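Local coordinates for protein CG14216 (Drosophila melanogaster, PDB 3P9Y) that probably dephosphorylates phosphoserine in the C-terminal domain of RNA polymerase II, acting as a protein phosphatase with a role in RNA processing and transcription termination, at residues D6-V12 / G34-R38; D110-E116 / V138-D144; V158-M162 / F183-R189. The protein carries 2 engineered substitutions. One frame throughout, in Å; residues are numbered along the deposited sequence.

Interaction 1: residues D6-V12 / G34-R38; sequences DPSKLAV and GFNVR
Val12 sits beside Val37 in parallel register, and its peptide groups are held by the two residues that flank that valine. Val12 N donates to Asn36 O over 2.9 Å, nearly straight at 165°, while Val12 O accepts Arg38 N at 2.9 Å. The same carbonyl receives a CA-H contact from Val37, with CA to O at 3.2 Å. Before this point the chains diverge, and water takes over. Water 1 has four partners: it accepts from Asn36 N and Lys9 NZ and donates to Leu10 O and, at 2.6 Å, to Asp6 OD2. Water 2 joins Lys9 O to Asn36 ND2 in the same way.

The Asp6 side chain crosses that of Phe35 at about a right angle, with carboxylate and ring planes 57° apart and Asp6 OD2 3.5 Å from Phe35 CD1, at the ring edge. Asp6 CG, anti to the backbone N (chi1 174°), carries the carboxylate to the ring. Ser8 N reaches OD1, closing an Asx turn, and Leu10 N reaches OD2, each from above the carboxylate plane. The Asx turn lies within the type I turn from Asp6 to Lys9, and Leu10 follows it. Phe35 also packs on Leu30 and on Ile163 and Ala167 of helix 149-167. Gly34, with positive phi, closes helix 22-32 through a Schellman motif just before the chain turns into its strand, completing the first beta-alpha-beta unit. Two backbone N-H groups, a water and, through that water, the Lys9 ammonium all face the buried Asp6 carboxylate, which would probably stabilise its negative charge.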
loop_
_atom_site.group_PDB
_atom_site.type_symbol
_atom_site.label_atom_id
_atom_site.label_comp_id
_atom_site.label_asym_id
_atom_site.label_seq_id
_atom_site.Cartn_x
_atom_site.Cartn_y
_atom_site.Cartn_z
ATOM N N ASP A 6 -17.369 7.156 -0.829
ATOM C CA ASP A 6 -17.221 6.313 -2.011
ATOM C C ASP A 6 -18.566 5.677 -2.356
ATOM O O ASP A 6 -19.073 4.856 -1.600
ATOM C CB ASP A 6 -16.178 5.225 -1.736
ATOM C CG ASP A 6 -16.068 4.217 -2.860
ATOM O OD1 ASP A 6 -16.639 4.456 -3.936
ATOM O OD2 ASP A 6 -15.406 3.177 -2.664
ATOM N N PRO A 7 -19.147 6.054 -3.506
ATOM C CA PRO A 7 -20.479 5.559 -3.882
ATOM C C PRO A 7 -20.490 4.067 -4.217
ATOM O O PRO A 7 -21.544 3.443 -4.189
ATOM C CB PRO A 7 -20.825 6.389 -5.123
ATOM C CG PRO A 7 -19.503 6.771 -5.711
ATOM C CD PRO A 7 -18.546 6.898 -4.556
ATOM N N SER A 8 -19.328 3.508 -4.535
ATOM C CA SER A 8 -19.219 2.092 -4.860
ATOM C C SER A 8 -18.889 1.256 -3.631
ATOM O O SER A 8 -18.897 0.025 -3.685
ATOM C CB SER A 8 -18.139 1.883 -5.918
ATOM O OG SER A 8 -18.631 2.210 -7.204
ATOM N N LYS A 9 -18.584 1.933 -2.531
ATOM C CA LYS A 9 -18.182 1.270 -1.297
ATOM C C LYS A 9 -17.144 0.174 -1.533
ATOM O O LYS A 9 -17.183 -0.877 -0.898
ATOM C CB LYS A 9 -19.404 0.716 -0.562
ATOM C CG LYS A 9 -20.285 1.804 0.061
ATOM C CD LYS A 9 -19.438 2.922 0.693
ATOM C CE LYS A 9 -18.312 2.366 1.581
ATOM N NZ LYS A 9 -16.963 3.012 1.360
ATOM N N LEU A 10 -16.208 0.439 -2.442
ATOM C CA LEU A 10 -15.092 -0.466 -2.684
ATOM C C LEU A 10 -14.322 -0.748 -1.407
ATOM O O LEU A 10 -14.090 0.154 -0.603
ATOM C CB LEU A 10 -14.124 0.141 -3.702
ATOM C CG LEU A 10 -14.670 0.392 -5.106
ATOM C CD1 LEU A 10 -13.719 1.279 -5.877
ATOM C CD2 LEU A 10 -14.898 -0.918 -5.842
ATOM N N ALA A 11 -13.927 -2.004 -1.226
ATOM C CA ALA A 11 -12.959 -2.368 -0.206
ATOM C C ALA A 11 -11.593 -2.435 -0.875
ATOM O O ALA A 11 -11.356 -3.276 -1.745
ATOM C CB ALA A 11 -13.318 -3.705 0.425
ATOM N N VAL A 12 -10.698 -1.539 -0.472
ATOM C CA VAL A 12 -9.417 -1.373 -1.137
ATOM C C VAL A 12 -8.269 -1.757 -0.209
ATOM O O VAL A 12 -8.322 -1.510 0.992
ATOM C CB VAL A 12 -9.220 0.101 -1.576
ATOM C CG1 VAL A 12 -7.854 0.298 -2.228
ATOM C CG2 VAL A 12 -10.335 0.533 -2.517
ATOM N N GLY A 34 -12.091 9.361 1.811
ATOM C CA GLY A 34 -13.329 8.674 2.141
ATOM C C GLY A 34 -13.413 7.205 1.759
ATOM O O GLY A 34 -14.485 6.602 1.840
ATOM N N PHE A 35 -12.294 6.617 1.354
ATOM C CA PHE A 35 -12.289 5.217 0.947
ATOM C C PHE A 35 -12.081 4.252 2.110
ATOM O O PHE A 35 -11.428 4.574 3.098
ATOM C CB PHE A 35 -11.227 4.982 -0.130
ATOM C CG PHE A 35 -11.552 5.641 -1.436
ATOM C CD1 PHE A 35 -12.450 5.058 -2.309
ATOM C CD2 PHE A 35 -10.982 6.855 -1.777
ATOM C CE1 PHE A 35 -12.766 5.670 -3.507
ATOM C CE2 PHE A 35 -11.294 7.470 -2.972
ATOM C CZ PHE A 35 -12.185 6.876 -3.839
ATOM N N ASN A 36 -12.670 3.069 1.978
ATOM C CA ASN A 36 -12.419 1.953 2.879
ATOM C C ASN A 36 -11.110 1.285 2.478
ATOM O O ASN A 36 -11.081 0.500 1.538
ATOM C CB ASN A 36 -13.571 0.950 2.785
ATOM C CG ASN A 36 -13.334 -0.309 3.610
ATOM O OD1 ASN A 36 -12.359 -0.414 4.352
ATOM N ND2 ASN A 36 -14.237 -1.271 3.478
ATOM N N VAL A 37 -10.026 1.603 3.177
ATOM C CA VAL A 37 -8.708 1.142 2.759
ATOM C C VAL A 37 -7.942 0.464 3.896
ATOM O O VAL A 37 -8.017 0.883 5.054
ATOM C CB VAL A 37 -7.877 2.319 2.178
ATOM C CG1 VAL A 37 -7.785 3.467 3.184
ATOM C CG2 VAL A 37 -6.487 1.851 1.750
ATOM N N ARG A 38 -7.219 -0.599 3.548
ATOM C CA ARG A 38 -6.299 -1.272 4.462
ATOM C C ARG A 38 -4.959 -1.396 3.756
ATOM O O ARG A 38 -4.903 -1.330 2.535
ATOM C CB ARG A 38 -6.823 -2.660 4.850
ATOM C CG ARG A 38 -8.118 -2.634 5.641
ATOM C CD ARG A 38 -8.503 -4.019 6.135
ATOM N NE ARG A 38 -9.613 -3.976 7.084
ATOM C CZ ARG A 38 -10.897 -3.913 6.740
ATOM N NH1 ARG A 38 -11.250 -3.882 5.457
ATOM N NH2 ARG A 38 -11.833 -3.882 7.681
HETATM O O HOH W 1 -14.400 2.679 -0.291
HETATM O O HOH W 2 -16.539 -1.820 1.359
HETATM O O HOH W 3 -10.442 -2.150 2.851
#

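Interaction 2: residues D110-E116 / V138-D144; sequences DIIVTVE and VHVLNVD
The imidazole of His139 and the backbone of Asp110 meet at one end of this strand pair, Asp110 O approaching the ring obliquely at 3.9 Å from CD2. Both ring nitrogens are engaged elsewhere: NE2 is hydrogen-bonded to Asp173 and ND1 to His193, whose own ring meets this one with planes about 40° apart. Asp110 OD2 accepts Ala11 N. At the other end the Asn142 and Thr114 side chains cross at about a right angle, with Asn142 CB 3.3 Å from Thr114 OG1.

Between these ends five backbone bonds run without a break. His139 N meets Asp110 O at 3.0 Å, almost perfectly straight at hydrogen (179°); Ile112 N then uses His139 O, Leu141 N uses Ile112 O, Thr114 N uses Leu141 O and Val143 N uses Thr114 O. CA-H contacts fill the gaps, the shortest from Val113 CA to Leu141 O (3.1 Å).

On the face carrying Ile111, Val113, His139 and Leu141, the CG2 branch of Ile111, anti to its backbone N, touches Leu141 CD1 at 3.7 Å; helix 149-167 covers this face through Met162, Ile163 and Met166. On the opposite face Ile112 CG1 leans on Val138 CG2 (3.9 Å), and Thr114 packs against helix 117-128. Glu116, the N-cap of that helix, forms a salt bridge with Arg22. Strand 111-114, helix 117-128 and strand 137-142 thus make a beta-alpha-beta crossover in the centre of the low-molecular-weight tyrosine phosphatase-like fold.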
loop_
_atom_site.group_PDB
_atom_site.type_symbol
_atom_site.label_atom_id
_atom_site.label_comp_id
_atom_site.label_asym_id
_atom_site.label_seq_id
_atom_site.Cartn_x
_atom_site.Cartn_y
_atom_site.Cartn_z
ATOM N N ASP A 110 -12.023 -5.710 -3.073
ATOM C CA ASP A 110 -12.444 -5.568 -4.457
ATOM C C ASP A 110 -11.271 -5.132 -5.319
ATOM O O ASP A 110 -11.187 -5.499 -6.487
ATOM C CB ASP A 110 -13.562 -4.533 -4.576
ATOM C CG ASP A 110 -14.773 -4.894 -3.743
ATOM O OD1 ASP A 110 -15.342 -5.985 -3.962
ATOM O OD2 ASP A 110 -15.149 -4.090 -2.866
ATOM N N ILE A 111 -10.379 -4.327 -4.746
ATOM C CA ILE A 111 -9.199 -3.856 -5.467
ATOM C C ILE A 111 -7.969 -3.896 -4.568
ATOM O O ILE A 111 -8.006 -3.436 -3.428
ATOM C CB ILE A 111 -9.378 -2.414 -5.983
ATOM C CG1 ILE A 111 -10.606 -2.317 -6.894
ATOM C CG2 ILE A 111 -8.132 -1.963 -6.730
ATOM C CD1 ILE A 111 -10.868 -0.912 -7.438
ATOM N N ILE A 112 -6.882 -4.449 -5.089
ATOM C CA ILE A 112 -5.612 -4.463 -4.384
ATOM C C ILE A 112 -4.579 -3.742 -5.237
ATOM O O ILE A 112 -4.264 -4.180 -6.335
ATOM C CB ILE A 112 -5.135 -5.906 -4.120
ATOM C CG1 ILE A 112 -6.201 -6.677 -3.332
ATOM C CG2 ILE A 112 -3.805 -5.900 -3.377
ATOM C CD1 ILE A 112 -5.859 -8.142 -3.097
ATOM N N VAL A 113 -4.063 -2.623 -4.744
ATOM C CA VAL A 113 -3.039 -1.881 -5.468
ATOM C C VAL A 113 -1.662 -2.246 -4.911
ATOM O O VAL A 113 -1.463 -2.232 -3.703
ATOM C CB VAL A 113 -3.266 -0.356 -5.343
ATOM C CG1 VAL A 113 -2.224 0.411 -6.149
ATOM C CG2 VAL A 113 -4.681 0.011 -5.794
ATOM N N THR A 114 -0.726 -2.593 -5.785
ATOM C CA THR A 114 0.658 -2.818 -5.380
ATOM C C THR A 114 1.527 -1.715 -5.966
ATOM O O THR A 114 1.143 -1.068 -6.940
ATOM C CB THR A 114 1.186 -4.200 -5.838
ATOM O OG1 THR A 114 1.092 -4.310 -7.264
ATOM C CG2 THR A 114 0.385 -5.318 -5.190
ATOM N N VAL A 115 2.695 -1.498 -5.371
ATOM C CA VAL A 115 3.506 -0.328 -5.702
ATOM C C VAL A 115 4.812 -0.683 -6.419
ATOM O O VAL A 115 5.648 0.184 -6.665
ATOM C CB VAL A 115 3.799 0.516 -4.442
ATOM C CG1 VAL A 115 2.499 1.000 -3.832
ATOM C CG2 VAL A 115 4.596 -0.285 -3.423
ATOM N N GLU A 116 4.980 -1.954 -6.760
ATOM C CA GLU A 116 6.080 -2.381 -7.622
ATOM C C GLU A 116 5.876 -3.836 -8.020
ATOM O O GLU A 116 5.203 -4.583 -7.321
ATOM C CB GLU A 116 7.446 -2.186 -6.948
ATOM C CG GLU A 116 7.683 -3.018 -5.701
ATOM C CD GLU A 116 9.132 -2.915 -5.216
ATOM O OE1 GLU A 116 9.368 -2.383 -4.113
ATOM O OE2 GLU A 116 10.040 -3.351 -5.953
ATOM N N VAL A 138 -11.544 -10.188 -7.589
ATOM C CA VAL A 138 -10.748 -9.110 -7.019
ATOM C C VAL A 138 -9.742 -8.657 -8.068
ATOM O O VAL A 138 -9.114 -9.484 -8.730
ATOM C CB VAL A 138 -10.005 -9.556 -5.748
ATOM C CG1 VAL A 138 -9.139 -10.774 -6.029
ATOM C CG2 VAL A 138 -9.169 -8.410 -5.194
ATOM N N HIS A 139 -9.600 -7.347 -8.232
ATOM C CA HIS A 139 -8.686 -6.808 -9.230
ATOM C C HIS A 139 -7.379 -6.361 -8.593
ATOM O O HIS A 139 -7.371 -5.469 -7.758
ATOM C CB HIS A 139 -9.330 -5.629 -9.950
ATOM C CG HIS A 139 -10.593 -5.981 -10.669
ATOM N ND1 HIS A 139 -10.605 -6.681 -11.855
ATOM C CD2 HIS A 139 -11.887 -5.728 -10.367
ATOM C CE1 HIS A 139 -11.853 -6.848 -12.253
ATOM N NE2 HIS A 139 -12.649 -6.277 -11.369
ATOM N N VAL A 140 -6.277 -6.984 -8.987
ATOM C CA VAL A 140 -4.964 -6.561 -8.523
ATOM C C VAL A 140 -4.361 -5.617 -9.562
ATOM O O VAL A 140 -4.287 -5.944 -10.749
ATOM C CB VAL A 140 -4.041 -7.773 -8.262
ATOM C CG1 VAL A 140 -2.743 -7.332 -7.616
ATOM C CG2 VAL A 140 -4.752 -8.783 -7.370
ATOM N N LEU A 141 -3.956 -4.432 -9.112
ATOM C CA LEU A 141 -3.435 -3.399 -9.994
ATOM C C LEU A 141 -2.087 -2.920 -9.482
ATOM O O LEU A 141 -1.957 -2.577 -8.307
ATOM C CB LEU A 141 -4.399 -2.214 -10.031
ATOM C CG LEU A 141 -5.839 -2.528 -10.433
ATOM C CD1 LEU A 141 -6.753 -1.350 -10.118
ATOM C CD2 LEU A 141 -5.907 -2.892 -11.913
ATOM N N ASN A 142 -1.081 -2.897 -10.349
ATOM C CA ASN A 142 0.226 -2.393 -9.952
ATOM C C ASN A 142 0.469 -1.013 -10.514
ATOM O O ASN A 142 0.328 -0.786 -11.712
ATOM C CB ASN A 142 1.355 -3.311 -10.414
ATOM C CG ASN A 142 2.709 -2.853 -9.902
ATOM O OD1 ASN A 142 3.041 -3.038 -8.729
ATOM N ND2 ASN A 142 3.492 -2.237 -10.776
ATOM N N VAL A 143 0.838 -0.096 -9.628
ATOM C CA VAL A 143 1.213 1.251 -10.006
ATOM C C VAL A 143 2.566 1.541 -9.364
ATOM O O VAL A 143 2.666 1.658 -8.147
ATOM C CB VAL A 143 0.189 2.281 -9.511
ATOM C CG1 VAL A 143 0.620 3.683 -9.908
ATOM C CG2 VAL A 143 -1.200 1.970 -10.067
ATOM N N ASP A 144 3.605 1.649 -10.186
ATOM C CA ASP A 144 4.960 1.840 -9.681
ATOM C C ASP A 144 5.108 3.114 -8.867
ATOM O O ASP A 144 4.790 4.206 -9.337
ATOM C CB ASP A 144 5.955 1.865 -10.835
ATOM C CG ASP A 144 6.219 0.488 -11.391
ATOM O OD1 ASP A 144 5.990 -0.501 -10.660
ATOM O OD2 ASP A 144 6.662 0.391 -12.554
#

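Interaction 3: residues V158-M162 / F183-R189; sequences VITDM and FEERRKR
A Met-aromatic contact between Met162 and Phe183 is part of the packing between the successive helices 149-167 and 172-187. Their local axes are 12.2 Å apart and run at 138°, and side chains, chiefly the Phe183 ring and two arginines, bridge this spacing. Met162 CB lies over one face of the Phe183 ring, 4.2 Å from its centroid and offset toward the rim, in a CH-pi contact. Met162 SD stands above the same face, farther off, 5.1 Å from the centroid. The opposite face carries Arg187 CG over its centre, and Val158 CG1 meets the ring edge in plane, 4.0 Å from CZ.

Bends at chi2 and chi3 turn the Arg187 guanidinium toward Asp161; the two side chains cross at about a right angle, with the planes of their flat groups 52° apart. NH1 forms a salt bridge with Asp161 OD2 at 3.0 Å, meeting the oxygen on its anti side and lying 29° out of the carboxylate plane. Water 4 closes a second link, donating to that OD2 and accepting from Arg187 NH2. Arg189, extended from CG to NE, and Val158 approach each other from opposite directions, and Val158 CG2 lies over one guanidinium face, 3.6 Å from its plane and offset toward the rim.

The direct and water-mediated links together restrict the Asp161 carboxylate and the Arg187 guanidinium, beside an apolar contact in which the Phe183 ring is clasped between a methionine methylene and the aliphatic part of that arginine.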
loop_
_atom_site.group_PDB
_atom_site.type_symbol
_atom_site.label_atom_id
_atom_site.label_comp_id
_atom_site.label_asym_id
_atom_site.label_seq_id
_atom_site.Cartn_x
_atom_site.Cartn_y
_atom_site.Cartn_z
ATOM N N VAL A 158 -1.554 9.614 -7.231
ATOM C CA VAL A 158 -1.835 8.909 -8.479
ATOM C C VAL A 158 -2.742 7.707 -8.239
ATOM O O VAL A 158 -3.691 7.471 -8.980
ATOM C CB VAL A 158 -0.542 8.419 -9.157
ATOM C CG1 VAL A 158 -0.871 7.658 -10.433
ATOM C CG2 VAL A 158 0.378 9.597 -9.450
ATOM N N ILE A 159 -2.433 6.941 -7.207
ATOM C CA ILE A 159 -3.228 5.782 -6.859
ATOM C C ILE A 159 -4.646 6.221 -6.529
ATOM O O ILE A 159 -5.612 5.549 -6.887
ATOM C CB ILE A 159 -2.618 5.044 -5.667
ATOM C CG1 ILE A 159 -1.359 4.301 -6.119
ATOM C CG2 ILE A 159 -3.619 4.071 -5.062
ATOM C CD1 ILE A 159 -0.522 3.771 -4.979
ATOM N N THR A 160 -4.771 7.355 -5.847
ATOM C CA THR A 160 -6.081 7.841 -5.443
ATOM C C THR A 160 -6.892 8.278 -6.662
ATOM O O THR A 160 -8.085 8.008 -6.736
ATOM C CB THR A 160 -5.974 8.996 -4.433
ATOM O OG1 THR A 160 -5.360 8.519 -3.231
ATOM C CG2 THR A 160 -7.352 9.542 -4.100
ATOM N N ASP A 161 -6.248 8.943 -7.616
ATOM C CA ASP A 161 -6.919 9.291 -8.867
ATOM C C ASP A 161 -7.435 8.036 -9.558
ATOM O O ASP A 161 -8.539 8.026 -10.105
ATOM C CB ASP A 161 -5.977 10.031 -9.814
ATOM C CG ASP A 161 -5.638 11.427 -9.332
ATOM O OD1 ASP A 161 -6.441 12.020 -8.580
ATOM O OD2 ASP A 161 -4.567 11.934 -9.714
ATOM N N MET A 162 -6.633 6.978 -9.532
ATOM C CA MET A 162 -7.019 5.731 -10.179
ATOM C C MET A 162 -8.235 5.113 -9.492
ATOM O O MET A 162 -9.181 4.695 -10.154
ATOM C CB MET A 162 -5.864 4.738 -10.163
ATOM C CG MET A 162 -6.198 3.450 -10.882
ATOM S SD MET A 162 -4.853 2.256 -10.871
ATOM C CE MET A 162 -4.855 1.746 -9.153
ATOM N N PHE A 183 -6.600 5.424 -18.379
ATOM C CA PHE A 183 -5.703 5.965 -17.365
ATOM C C PHE A 183 -4.255 5.905 -17.850
ATOM O O PHE A 183 -3.495 6.857 -17.676
ATOM C CB PHE A 183 -5.849 5.181 -16.059
ATOM C CG PHE A 183 -5.237 5.865 -14.859
ATOM C CD1 PHE A 183 -5.985 6.739 -14.087
ATOM C CD2 PHE A 183 -3.923 5.621 -14.501
ATOM C CE1 PHE A 183 -5.426 7.367 -12.976
ATOM C CE2 PHE A 183 -3.359 6.243 -13.397
ATOM C CZ PHE A 183 -4.116 7.115 -12.630
ATOM N N GLU A 184 -3.882 4.784 -18.462
ATOM C CA GLU A 184 -2.522 4.591 -18.950
ATOM C C GLU A 184 -2.172 5.633 -20.006
ATOM O O GLU A 184 -1.085 6.197 -19.995
ATOM C CB GLU A 184 -2.356 3.176 -19.520
ATOM C CG GLU A 184 -2.266 2.099 -18.450
ATOM C CD GLU A 184 -2.384 0.694 -19.005
ATOM O OE1 GLU A 184 -3.181 0.479 -19.944
ATOM O OE2 GLU A 184 -1.691 -0.198 -18.488
ATOM N N GLU A 185 -3.110 5.894 -20.907
ATOM C CA GLU A 185 -2.887 6.828 -21.996
ATOM C C GLU A 185 -2.821 8.273 -21.496
ATOM O O GLU A 185 -2.047 9.075 -22.013
ATOM C CB GLU A 185 -3.988 6.686 -23.047
ATOM C CG GLU A 185 -3.918 5.372 -23.825
ATOM C CD GLU A 185 -4.944 5.275 -24.940
ATOM O OE1 GLU A 185 -5.622 6.279 -25.227
ATOM O OE2 GLU A 185 -5.069 4.190 -25.536
ATOM N N ARG A 186 -3.622 8.599 -20.487
ATOM C CA ARG A 186 -3.732 9.980 -20.027
ATOM C C ARG A 186 -2.623 10.347 -19.047
ATOM O O ARG A 186 -2.122 11.469 -19.060
ATOM C CB ARG A 186 -5.095 10.216 -19.377
ATOM C CG ARG A 186 -5.364 11.679 -19.047
ATOM C CD ARG A 186 -6.861 11.986 -19.023
ATOM N NE ARG A 186 -7.143 13.365 -18.621
ATOM C CZ ARG A 186 -7.078 13.797 -17.366
ATOM N NH1 ARG A 186 -6.726 12.959 -16.395
ATOM N NH2 ARG A 186 -7.356 15.063 -17.080
ATOM N N ARG A 187 -2.245 9.392 -18.203
ATOM C CA ARG A 187 -1.282 9.634 -17.137
ATOM C C ARG A 187 0.108 9.099 -17.511
ATOM O O ARG A 187 1.077 9.286 -16.776
ATOM C CB ARG A 187 -1.770 8.979 -15.842
ATOM C CG ARG A 187 -3.199 9.361 -15.453
ATOM C CD ARG A 187 -3.339 10.868 -15.259
ATOM N NE ARG A 187 -2.345 11.374 -14.317
ATOM C CZ ARG A 187 -2.532 11.476 -13.002
ATOM N NH1 ARG A 187 -3.685 11.115 -12.446
ATOM N NH2 ARG A 187 -1.560 11.945 -12.236
ATOM N N LYS A 188 0.186 8.428 -18.656
ATOM C CA LYS A 188 1.450 7.916 -19.184
ATOM C C LYS A 188 2.151 6.979 -18.209
ATOM O O LYS A 188 3.363 7.071 -18.018
ATOM C CB LYS A 188 2.390 9.074 -19.532
ATOM C CG LYS A 188 1.714 10.229 -20.252
ATOM C CD LYS A 188 1.131 9.813 -21.591
ATOM C CE LYS A 188 0.468 10.999 -22.290
ATOM N NZ LYS A 188 -0.151 10.618 -23.588
ATOM N N ARG A 189 1.388 6.087 -17.587
ATOM C CA ARG A 189 1.961 5.082 -16.699
ATOM C C ARG A 189 1.387 3.718 -17.029
ATOM O O ARG A 189 0.210 3.594 -17.373
ATOM C CB ARG A 189 1.651 5.401 -15.239
ATOM C CG ARG A 189 2.251 6.697 -14.729
ATOM C CD ARG A 189 1.625 7.058 -13.387
ATOM N NE ARG A 189 1.975 8.406 -12.948
ATOM C CZ ARG A 189 2.982 8.688 -12.127
ATOM N NH1 ARG A 189 3.754 7.719 -11.634
ATOM N NH2 ARG A 189 3.214 9.948 -11.789
HETATM O O HOH W 4 -1.945 12.391 -9.369
#

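Interaction 2 is the buried heart of the fold, while interactions 1 and 3 lie farther out and are only partly buried. Interactions 1 and 2 belong to one sheet: strands 11-16 and 111-114 are neighbours, and Leu10 CD1 packs on Ile111 CD1 at 3.9 Å. Interaction 3 joins no strands; it ties together two helices, one of which covers that sheet, and Met162 CE reaches Leu141 CD1 and Val113 CG2 of interaction 2. Interactions 1 and 3 do not touch. Chemistry follows position: continuous backbone bonds and aliphatic contacts at the centre, bridging waters where the strands part at 6-12/34-38, and a salt bridge with arginine packing between the helices.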